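Local coordinates for protein putative peptidyl-arginine deiminase (PDB 1XKN) that probably hydrolyses the guanidinium group of agmatine or of peptidyl-arginine, acting as a deiminase, at residues S50-I55 and R82-R87; T18-P23 and E42-L47; W94-G99 and C339-E344. One frame throughout, in Å; residues are numbered along the deposited sequence.

Interaction 1: S50-I55 and R82-R87; sequences SETVNI and RIVFHR
I55 O lies in the plane of the H86 imidazole, at its edge and 3.9 Å from H86 ND1, while the W19 ring meets H86 from strand 15-21 at a marked tilt. I55 also approaches the F85 ring obliquely, with its CB 4.0 Å from F85 CD2. The two side chains run side by side and point the same way, so the branched aliphatic chain and the broad phenyl group share the sheet face that helix 60-73 covers from the F85 side. I83 joins them there: its CG2 stands anti to the backbone N (CG1 at chi1 -61°) and meets I55 CD1 at 3.7 Å. Strands 52-57 and 83-87 are the two parallel strands of the beta-alpha-beta unit whose helix is 60-73. A ladder of backbone hydrogen bonds, alternating in donor strand, joins them: V53 N to R82 O at 2.8 Å, V84 N to V53 O, I55 N to V84 O, and H86 N to I55 O at 2.8 Å. On the face it shares with V84, N54 OD1 bonds to S17 OG. Beta-branched V53, I55, I83 and V84 suit an extended backbone. The chemistry implies a division of labour: peptide groups fix the register, and apolar side chains seal one face against the helices.

Interaction 2: T18-P23 and E42-L47; sequences TWLSWP and ELAYQL
Strand 15-21, helix 36-50 and strand 52-57 form a beta-alpha-beta crossover, and this contact is where the helix lies back against the first strand. It belongs to the four-stranded mixed sheet of one module in what is, by family, probably the alpha/beta propeller of the guanidino-modifying enzymes. The short segments run nearly antiparallel, at 167°, with their axes 10.4 Å apart, so side chains alone bridge the interval. L20 meets three helix residues. Its CB already points toward the helix, and chi1 of -59° sets CG beside the backbone N. L20 CD2 meets L43 CD2 at 3.8 Å, the two side chains crossing on a slant, whereas L20 CD1 rests 4.1 Å from A44 CB. Alanine suits that helix position because its single methyl lets the leucine tip come close to the backbone. L20 and L47 reach toward each other tip to tip, and both L20 methyls, CD1 and CD2, lie 4.1 Å from L47 CD1. Spaced one helical turn apart, L43 and L47 both face the strand. V53 of the neighbouring strand touches both L20 and L47, so the same leucines also pack on that strand. The two unlike branches of T18 suit a place between leucine and polar partners. Its OG1 is hydrogen-bonded to E51 and Y290, while the T18 and L47 side chains cross at about a right angle, and T18 CG2 touches L47 CD1 at 3.7 Å.

Interaction 3: W94-G99 and C339-E344; sequences WCRDHG and CVTHEE
R96 and H342 lie flat on each other close to the middle of the chain, where helix 95-98 meets the loop leading into strand 342-345, in what is probably a guanidino-modifying propeller fold. Their planes are 24° apart and R96 NH2 sits over the centre of the H342 imidazole, 4.0 Å above it, in a cation-pi type stack. CG of R96 is anti to the backbone N (chi1 171°), bends at chi2 and chi3 fold the chain back, and T341 O lies over one face of the guanidinium. The group's rim makes the polar bonds. R96 NH2 forms a salt bridge with the syn side of E343 OE1 at 2.8 Å, NH1 donates to T341 OG1, itself also hydrogen-bonded to I337 O, and NE bonds to H338 O. Arginine, with donors spread around a flat plate, suits this place: the buried guanidinium is met by the E343 carboxylate, which would be expected to offset its charge. At the start of the side chain R96 N donates to C339 O at 3.0 Å, from above the carbonyl plane. W94 CZ3 lies 3.5 Å from V340 CG1, and C339 CB is 3.9 Å from W94 CE3. The imidazole's rotation is fixed by H342 ND1, which donates to E343 O at 3.0 Å within the ring plane and on a lone pair.

In the fold
All three contacts bear on one mixed sheet, ordered 83-87, 52-57, 15-21, 342-345. Along the chain they come in series: interaction 2 closes before interaction 1 opens, and interaction 3 brings in the last strand from the far end of the sequence. Interactions 1 and 2 have centres about 8 Å apart and meet through the backbones of T18, L20 and N54; the centres of interactions 2 and 3 are about 10 Å apart, joined by W19 with H342 and S21 with H98. From the centre of interaction 1, about 17 Å from the centre of the chain, to that of interaction 3, about 5 Å from it, the sheet runs inward. The C-terminal strand thus ties this early module to the protein's interior.

Interaction 1: S50-I55 and R82-R87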
loop_
_atom_site.group_PDB
_atom_site.type_symbol
_atom_site.label_atom_id
_atom_site.label_comp_id
_atom_site.label_asym_id
_atom_site.label_seq_id
_atom_site.Cartn_x
_atom_site.Cartn_y
_atom_site.Cartn_z
ATOM N N SER A 50 -14.522 0.920 -10.075
ATOM C CA SER A 50 -14.741 1.756 -8.904
ATOM C C SER A 50 -14.390 3.234 -9.031
ATOM O O SER A 50 -15.120 4.099 -8.543
ATOM C CB SER A 50 -13.949 1.164 -7.732
ATOM O OG SER A 50 -13.932 2.031 -6.615
ATOM N N GLU A 51 -13.272 3.524 -9.688
ATOM C CA GLU A 51 -12.826 4.902 -9.795
ATOM C C GLU A 51 -11.804 5.075 -10.910
ATOM O O GLU A 51 -11.494 4.132 -11.644
ATOM C CB GLU A 51 -12.201 5.321 -8.456
ATOM C CG GLU A 51 -10.907 4.553 -8.121
ATOM C CD GLU A 51 -10.787 4.154 -6.657
ATOM O OE1 GLU A 51 -9.682 4.298 -6.086
ATOM O OE2 GLU A 51 -11.785 3.672 -6.076
ATOM N N THR A 52 -11.292 6.296 -11.027
ATOM C CA THR A 52 -10.279 6.631 -12.020
ATOM C C THR A 52 -9.002 5.875 -11.680
ATOM O O THR A 52 -8.656 5.714 -10.504
ATOM C CB THR A 52 -9.967 8.140 -11.997
ATOM O OG1 THR A 52 -11.156 8.880 -12.306
ATOM C CG2 THR A 52 -8.882 8.476 -13.010
ATOM N N VAL A 53 -8.311 5.408 -12.713
ATOM C CA VAL A 53 -7.060 4.680 -12.538
ATOM C C VAL A 53 -5.968 5.425 -13.301
ATOM O O VAL A 53 -6.038 5.571 -14.521
ATOM C CB VAL A 53 -7.162 3.242 -13.095
ATOM C CG1 VAL A 53 -5.896 2.468 -12.776
ATOM C CG2 VAL A 53 -8.383 2.545 -12.512
ATOM N N ASN A 54 -4.974 5.920 -12.568
ATOM C CA ASN A 54 -3.856 6.640 -13.164
ATOM C C ASN A 54 -2.685 5.675 -13.248
ATOM O O ASN A 54 -2.228 5.160 -12.229
ATOM C CB ASN A 54 -3.489 7.851 -12.302
ATOM C CG ASN A 54 -4.549 8.937 -12.343
ATOM O OD1 ASN A 54 -5.129 9.302 -11.317
ATOM N ND2 ASN A 54 -4.805 9.458 -13.532
ATOM N N ILE A 55 -2.200 5.433 -14.463
ATOM C CA ILE A 55 -1.107 4.489 -14.667
ATOM C C ILE A 55 0.159 5.122 -15.227
ATOM O O ILE A 55 0.120 5.822 -16.240
ATOM C CB ILE A 55 -1.543 3.354 -15.622
ATOM C CG1 ILE A 55 -2.807 2.683 -15.074
ATOM C CG2 ILE A 55 -0.409 2.344 -15.788
ATOM C CD1 ILE A 55 -3.316 1.534 -15.916
ATOM N N ARG A 82 -11.950 5.817 -17.765
ATOM C CA ARG A 82 -11.483 5.940 -16.392
ATOM C C ARG A 82 -10.009 5.601 -16.216
ATOM O O ARG A 82 -9.417 5.919 -15.185
ATOM C CB ARG A 82 -12.323 5.055 -15.475
ATOM C CG ARG A 82 -13.809 5.386 -15.501
ATOM C CD ARG A 82 -14.584 4.436 -14.612
ATOM N NE ARG A 82 -16.019 4.690 -14.650
ATOM C CZ ARG A 82 -16.916 3.988 -13.962
ATOM N NH1 ARG A 82 -16.520 2.990 -13.181
ATOM N NH2 ARG A 82 -18.206 4.283 -14.057
ATOM N N ILE A 83 -9.411 4.957 -17.214
ATOM C CA ILE A 83 -8.001 4.608 -17.124
ATOM C C ILE A 83 -7.167 5.636 -17.880
ATOM O O ILE A 83 -7.195 5.705 -19.110
ATOM C CB ILE A 83 -7.750 3.187 -17.665
ATOM C CG1 ILE A 83 -8.551 2.184 -16.828
ATOM C CG2 ILE A 83 -6.262 2.862 -17.622
ATOM C CD1 ILE A 83 -8.405 0.742 -17.245
ATOM N N VAL A 84 -6.444 6.447 -17.116
ATOM C CA VAL A 84 -5.612 7.512 -17.663
ATOM C C VAL A 84 -4.124 7.192 -17.540
ATOM O O VAL A 84 -3.627 6.903 -16.446
ATOM C CB VAL A 84 -5.883 8.846 -16.929
ATOM C CG1 VAL A 84 -5.091 9.967 -17.571
ATOM C CG2 VAL A 84 -7.374 9.156 -16.951
ATOM N N PHE A 85 -3.412 7.257 -18.662
ATOM C CA PHE A 85 -1.976 6.979 -18.677
ATOM C C PHE A 85 -1.135 8.238 -18.557
ATOM O O PHE A 85 -1.486 9.290 -19.088
ATOM C CB PHE A 85 -1.588 6.236 -19.960
ATOM C CG PHE A 85 -2.172 4.861 -20.055
ATOM C CD1 PHE A 85 -3.471 4.673 -20.510
ATOM C CD2 PHE A 85 -1.444 3.756 -19.624
ATOM C CE1 PHE A 85 -4.039 3.402 -20.532
ATOM C CE2 PHE A 85 -2.004 2.482 -19.642
ATOM C CZ PHE A 85 -3.305 2.305 -20.094
ATOM N N HIS A 86 -0.017 8.114 -17.851
ATOM C CA HIS A 86 0.896 9.228 -17.665
ATOM C C HIS A 86 2.298 8.783 -18.019
ATOM O O HIS A 86 2.741 7.716 -17.589
ATOM C CB HIS A 86 0.879 9.711 -16.213
ATOM C CG HIS A 86 -0.468 10.157 -15.747
ATOM N ND1 HIS A 86 -1.456 9.273 -15.368
ATOM C CD2 HIS A 86 -1.009 11.393 -15.643
ATOM C CE1 HIS A 86 -2.546 9.947 -15.052
ATOM N NE2 HIS A 86 -2.302 11.235 -15.210
ATOM N N ARG A 87 2.988 9.590 -18.818
ATOM C CA ARG A 87 4.352 9.272 -19.195
ATOM C C ARG A 87 5.218 9.707 -18.026
ATOM O O ARG A 87 5.654 10.858 -17.952
ATOM C CB ARG A 87 4.759 10.024 -20.466
ATOM C CG ARG A 87 6.171 9.690 -20.924
ATOM C CD ARG A 87 6.583 10.461 -22.172
ATOM N NE ARG A 87 5.933 9.958 -23.380
ATOM C CZ ARG A 87 6.273 10.324 -24.613
ATOM N NH1 ARG A 87 7.255 11.196 -24.800
ATOM N NH2 ARG A 87 5.637 9.815 -25.658
#

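Interaction 2: T18-P23 and E42-L47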
loop_
_atom_site.group_PDB
_atom_site.type_symbol
_atom_site.label_atom_id
_atom_site.label_comp_id
_atom_site.label_asym_id
_atom_site.label_seq_id
_atom_site.Cartn_x
_atom_site.Cartn_y
_atom_site.Cartn_z
ATOM N N THR A 18 -6.818 5.855 -8.136
ATOM C CA THR A 18 -5.843 4.911 -7.609
ATOM C C THR A 18 -4.700 4.961 -8.610
ATOM O O THR A 18 -4.930 4.985 -9.823
ATOM C CB THR A 18 -6.354 3.459 -7.555
ATOM O OG1 THR A 18 -7.406 3.348 -6.588
ATOM C CG2 THR A 18 -5.213 2.515 -7.156
ATOM N N TRP A 19 -3.477 5.000 -8.099
ATOM C CA TRP A 19 -2.297 5.037 -8.950
ATOM C C TRP A 19 -1.601 3.690 -9.049
ATOM O O TRP A 19 -1.582 2.912 -8.095
ATOM C CB TRP A 19 -1.291 6.065 -8.437
ATOM C CG TRP A 19 -1.674 7.463 -8.768
ATOM C CD1 TRP A 19 -2.589 8.237 -8.121
ATOM C CD2 TRP A 19 -1.203 8.235 -9.878
ATOM N NE1 TRP A 19 -2.723 9.447 -8.764
ATOM C CE2 TRP A 19 -1.882 9.470 -9.846
ATOM C CE3 TRP A 19 -0.275 7.999 -10.902
ATOM C CZ2 TRP A 19 -1.664 10.471 -10.796
ATOM C CZ3 TRP A 19 -0.057 8.996 -11.851
ATOM C CH2 TRP A 19 -0.753 10.216 -11.788
ATOM N N LEU A 20 -1.023 3.441 -10.220
ATOM C CA LEU A 20 -0.288 2.218 -10.509
ATOM C C LEU A 20 0.928 2.582 -11.348
ATOM O O LEU A 20 0.925 3.595 -12.049
ATOM C CB LEU A 20 -1.145 1.250 -11.328
ATOM C CG LEU A 20 -2.478 0.760 -10.767
ATOM C CD1 LEU A 20 -3.187 -0.072 -11.828
ATOM C CD2 LEU A 20 -2.235 -0.061 -9.512
ATOM N N SER A 21 1.961 1.752 -11.267
ATOM C CA SER A 21 3.172 1.931 -12.060
ATOM C C SER A 21 3.267 0.634 -12.854
ATOM O O SER A 21 3.633 -0.407 -12.310
ATOM C CB SER A 21 4.406 2.106 -11.163
ATOM O OG SER A 21 4.409 3.369 -10.517
ATOM N N TRP A 22 2.907 0.698 -14.134
ATOM C CA TRP A 22 2.920 -0.475 -15.003
ATOM C C TRP A 22 4.255 -1.211 -14.929
ATOM O O TRP A 22 5.317 -0.592 -14.976
ATOM C CB TRP A 22 2.612 -0.065 -16.444
ATOM C CG TRP A 22 2.107 -1.205 -17.272
ATOM C CD1 TRP A 22 2.818 -1.949 -18.172
ATOM C CD2 TRP A 22 0.798 -1.784 -17.217
ATOM N NE1 TRP A 22 2.034 -2.956 -18.675
ATOM C CE2 TRP A 22 0.788 -2.879 -18.107
ATOM C CE3 TRP A 22 -0.368 -1.484 -16.496
ATOM C CZ2 TRP A 22 -0.346 -3.683 -18.298
ATOM C CZ3 TRP A 22 -1.496 -2.282 -16.686
ATOM C CH2 TRP A 22 -1.474 -3.369 -17.581
ATOM N N PRO A 23 4.213 -2.549 -14.821
ATOM C CA PRO A 23 5.423 -3.374 -14.730
ATOM C C PRO A 23 6.270 -3.467 -15.990
ATOM O O PRO A 23 5.752 -3.506 -17.103
ATOM C CB PRO A 23 4.871 -4.732 -14.325
ATOM C CG PRO A 23 3.587 -4.779 -15.080
ATOM C CD PRO A 23 3.009 -3.401 -14.806
ATOM N N GLU A 42 -5.725 -7.064 -14.896
ATOM C CA GLU A 42 -6.870 -7.501 -14.106
ATOM C C GLU A 42 -7.116 -6.506 -12.976
ATOM O O GLU A 42 -8.254 -6.128 -12.703
ATOM C CB GLU A 42 -6.621 -8.897 -13.527
ATOM C CG GLU A 42 -7.789 -9.437 -12.709
ATOM C CD GLU A 42 -7.578 -10.867 -12.252
ATOM O OE1 GLU A 42 -8.482 -11.416 -11.588
ATOM O OE2 GLU A 42 -6.511 -11.443 -12.556
ATOM N N LEU A 43 -6.034 -6.088 -12.325
ATOM C CA LEU A 43 -6.110 -5.132 -11.229
ATOM C C LEU A 43 -6.656 -3.794 -11.716
ATOM O O LEU A 43 -7.557 -3.220 -11.101
ATOM C CB LEU A 43 -4.722 -4.937 -10.616
ATOM C CG LEU A 43 -4.529 -3.776 -9.639
ATOM C CD1 LEU A 43 -5.482 -3.906 -8.464
ATOM C CD2 LEU A 43 -3.082 -3.768 -9.159
ATOM N N ALA A 44 -6.108 -3.298 -12.821
ATOM C CA ALA A 44 -6.553 -2.027 -13.380
ATOM C C ALA A 44 -8.030 -2.101 -13.748
ATOM O O ALA A 44 -8.780 -1.153 -13.514
ATOM C CB ALA A 44 -5.718 -1.670 -14.605
ATOM N N TYR A 45 -8.450 -3.232 -14.310
ATOM C CA TYR A 45 -9.847 -3.407 -14.686
ATOM C C TYR A 45 -10.746 -3.338 -13.460
ATOM O O TYR A 45 -11.721 -2.587 -13.441
ATOM C CB TYR A 45 -10.064 -4.746 -15.393
ATOM C CG TYR A 45 -11.528 -5.081 -15.572
ATOM C CD1 TYR A 45 -12.339 -4.333 -16.428
ATOM C CD2 TYR A 45 -12.114 -6.126 -14.856
ATOM C CE1 TYR A 45 -13.699 -4.617 -16.560
ATOM C CE2 TYR A 45 -13.469 -6.416 -14.983
ATOM C CZ TYR A 45 -14.254 -5.658 -15.836
ATOM O OH TYR A 45 -15.593 -5.942 -15.962
ATOM N N GLN A 46 -10.426 -4.124 -12.434
ATOM C CA GLN A 46 -11.235 -4.108 -11.221
ATOM C C GLN A 46 -11.292 -2.693 -10.648
ATOM O O GLN A 46 -12.349 -2.231 -10.226
ATOM C CB GLN A 46 -10.670 -5.076 -10.174
ATOM C CG GLN A 46 -10.941 -6.545 -10.461
ATOM C CD GLN A 46 -12.419 -6.847 -10.655
ATOM O OE1 GLN A 46 -13.272 -6.287 -9.971
ATOM N NE2 GLN A 46 -12.724 -7.747 -11.582
ATOM N N LEU A 47 -10.158 -2.000 -10.637
ATOM C CA LEU A 47 -10.129 -0.641 -10.115
ATOM C C LEU A 47 -10.973 0.311 -10.952
ATOM O O LEU A 47 -11.622 1.210 -10.411
ATOM C CB LEU A 47 -8.693 -0.119 -10.050
ATOM C CG LEU A 47 -7.785 -0.781 -9.013
ATOM C CD1 LEU A 47 -6.357 -0.319 -9.226
ATOM C CD2 LEU A 47 -8.262 -0.442 -7.610
#

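Interaction 3: W94-G99 and C339-E344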
loop_
_atom_site.group_PDB
_atom_site.type_symbol
_atom_site.label_atom_id
_atom_site.label_comp_id
_atom_site.label_asym_id
_atom_site.label_seq_id
_atom_site.Cartn_x
_atom_site.Cartn_y
_atom_site.Cartn_z
ATOM N N TRP A 94 6.372 -0.887 -7.548
ATOM C CA TRP A 94 5.902 -0.742 -6.173
ATOM C C TRP A 94 5.419 0.671 -5.847
ATOM O O TRP A 94 5.999 1.381 -5.014
ATOM C CB TRP A 94 7.014 -1.177 -5.222
ATOM C CG TRP A 94 7.645 -2.473 -5.662
ATOM C CD1 TRP A 94 8.968 -2.691 -5.924
ATOM C CD2 TRP A 94 6.975 -3.717 -5.929
ATOM N NE1 TRP A 94 9.163 -3.987 -6.338
ATOM C CE2 TRP A 94 7.960 -4.638 -6.350
ATOM C CE3 TRP A 94 5.641 -4.139 -5.854
ATOM C CZ2 TRP A 94 7.653 -5.959 -6.695
ATOM C CZ3 TRP A 94 5.334 -5.459 -6.197
ATOM C CH2 TRP A 94 6.341 -6.352 -6.613
ATOM N N CYS A 95 4.328 1.052 -6.503
ATOM C CA CYS A 95 3.732 2.374 -6.344
ATOM C C CYS A 95 3.355 2.690 -4.896
ATOM O O CYS A 95 3.307 3.853 -4.501
ATOM C CB CYS A 95 2.498 2.490 -7.248
ATOM S SG CYS A 95 2.004 4.195 -7.601
ATOM N N ARG A 96 3.076 1.659 -4.105
ATOM C CA ARG A 96 2.718 1.869 -2.707
ATOM C C ARG A 96 3.888 2.491 -1.953
ATOM O O ARG A 96 3.707 3.387 -1.126
ATOM C CB ARG A 96 2.351 0.533 -2.049
ATOM C CG ARG A 96 2.176 0.597 -0.533
ATOM C CD ARG A 96 1.033 1.520 -0.150
ATOM N NE ARG A 96 -0.195 1.153 -0.849
ATOM C CZ ARG A 96 -1.332 1.836 -0.769
ATOM N NH1 ARG A 96 -2.396 1.435 -1.454
ATOM N NH2 ARG A 96 -1.403 2.919 -0.006
ATOM N N ASP A 97 5.091 2.015 -2.259
ATOM C CA ASP A 97 6.298 2.476 -1.581
ATOM C C ASP A 97 6.979 3.724 -2.148
ATOM O O ASP A 97 7.512 4.528 -1.383
ATOM C CB ASP A 97 7.291 1.314 -1.507
ATOM C CG ASP A 97 6.748 0.145 -0.705
ATOM O OD1 ASP A 97 7.330 -0.953 -0.784
ATOM O OD2 ASP A 97 5.743 0.333 0.018
ATOM N N HIS A 98 6.963 3.895 -3.470
ATOM C CA HIS A 98 7.603 5.058 -4.086
ATOM C C HIS A 98 6.574 6.088 -4.555
ATOM O O HIS A 98 6.920 7.228 -4.879
ATOM C CB HIS A 98 8.490 4.614 -5.272
ATOM C CG HIS A 98 7.730 4.113 -6.465
ATOM N ND1 HIS A 98 7.959 2.875 -7.030
ATOM C CD2 HIS A 98 6.774 4.699 -7.226
ATOM C CE1 HIS A 98 7.180 2.723 -8.087
ATOM N NE2 HIS A 98 6.451 3.816 -8.228
ATOM N N GLY A 99 5.310 5.673 -4.563
ATOM C CA GLY A 99 4.211 6.513 -5.027
ATOM C C GLY A 99 3.817 7.749 -4.238
ATOM O O GLY A 99 4.309 7.984 -3.136
ATOM N N CYS A 339 0.941 -3.436 -2.417
ATOM C CA CYS A 339 2.259 -2.946 -2.802
ATOM C C CYS A 339 2.302 -2.241 -4.152
ATOM O O CYS A 339 3.118 -1.347 -4.356
ATOM C CB CYS A 339 3.264 -4.101 -2.820
ATOM S SG CYS A 339 3.596 -4.846 -1.215
ATOM N N VAL A 340 1.430 -2.630 -5.075
ATOM C CA VAL A 340 1.449 -2.018 -6.402
ATOM C C VAL A 340 0.446 -0.886 -6.600
ATOM O O VAL A 340 0.301 -0.360 -7.704
ATOM C CB VAL A 340 1.238 -3.086 -7.508
ATOM C CG1 VAL A 340 2.345 -4.121 -7.433
ATOM C CG2 VAL A 340 -0.131 -3.748 -7.360
ATOM N N THR A 341 -0.225 -0.494 -5.526
ATOM C CA THR A 341 -1.223 0.566 -5.606
ATOM C C THR A 341 -0.960 1.709 -4.640
ATOM O O THR A 341 -0.181 1.581 -3.702
ATOM C CB THR A 341 -2.615 0.019 -5.241
ATOM O OG1 THR A 341 -2.566 -0.542 -3.919
ATOM C CG2 THR A 341 -3.044 -1.062 -6.212
ATOM N N HIS A 342 -1.598 2.841 -4.905
ATOM C CA HIS A 342 -1.549 3.974 -3.998
ATOM C C HIS A 342 -2.748 4.831 -4.299
ATOM O O HIS A 342 -2.930 5.322 -5.415
ATOM C CB HIS A 342 -0.279 4.816 -4.101
ATOM C CG HIS A 342 0.019 5.561 -2.838
ATOM N ND1 HIS A 342 -0.869 6.453 -2.273
ATOM C CD2 HIS A 342 1.054 5.462 -1.972
ATOM C CE1 HIS A 342 -0.395 6.864 -1.109
ATOM N NE2 HIS A 342 0.770 6.277 -0.903
ATOM N N GLU A 343 -3.586 4.988 -3.291
ATOM C CA GLU A 343 -4.780 5.775 -3.453
ATOM C C GLU A 343 -4.477 7.258 -3.549
ATOM O O GLU A 343 -3.411 7.728 -3.145
ATOM C CB GLU A 343 -5.733 5.532 -2.275
ATOM C CG GLU A 343 -5.265 6.107 -0.931
ATOM C CD GLU A 343 -4.255 5.234 -0.203
ATOM O OE1 GLU A 343 -3.786 4.227 -0.774
ATOM O OE2 GLU A 343 -3.918 5.560 0.957
ATOM N N GLU A 344 -5.426 7.979 -4.126
ATOM C CA GLU A 344 -5.353 9.425 -4.210
ATOM C C GLU A 344 -6.647 9.837 -3.531
ATOM O O GLU A 344 -7.724 9.684 -4.100
ATOM C CB GLU A 344 -5.369 9.951 -5.645
ATOM C CG GLU A 344 -5.533 11.477 -5.651
ATOM C CD GLU A 344 -5.635 12.101 -7.030
ATOM O OE1 GLU A 344 -5.904 13.321 -7.095
ATOM O OE2 GLU A 344 -5.445 11.387 -8.036
#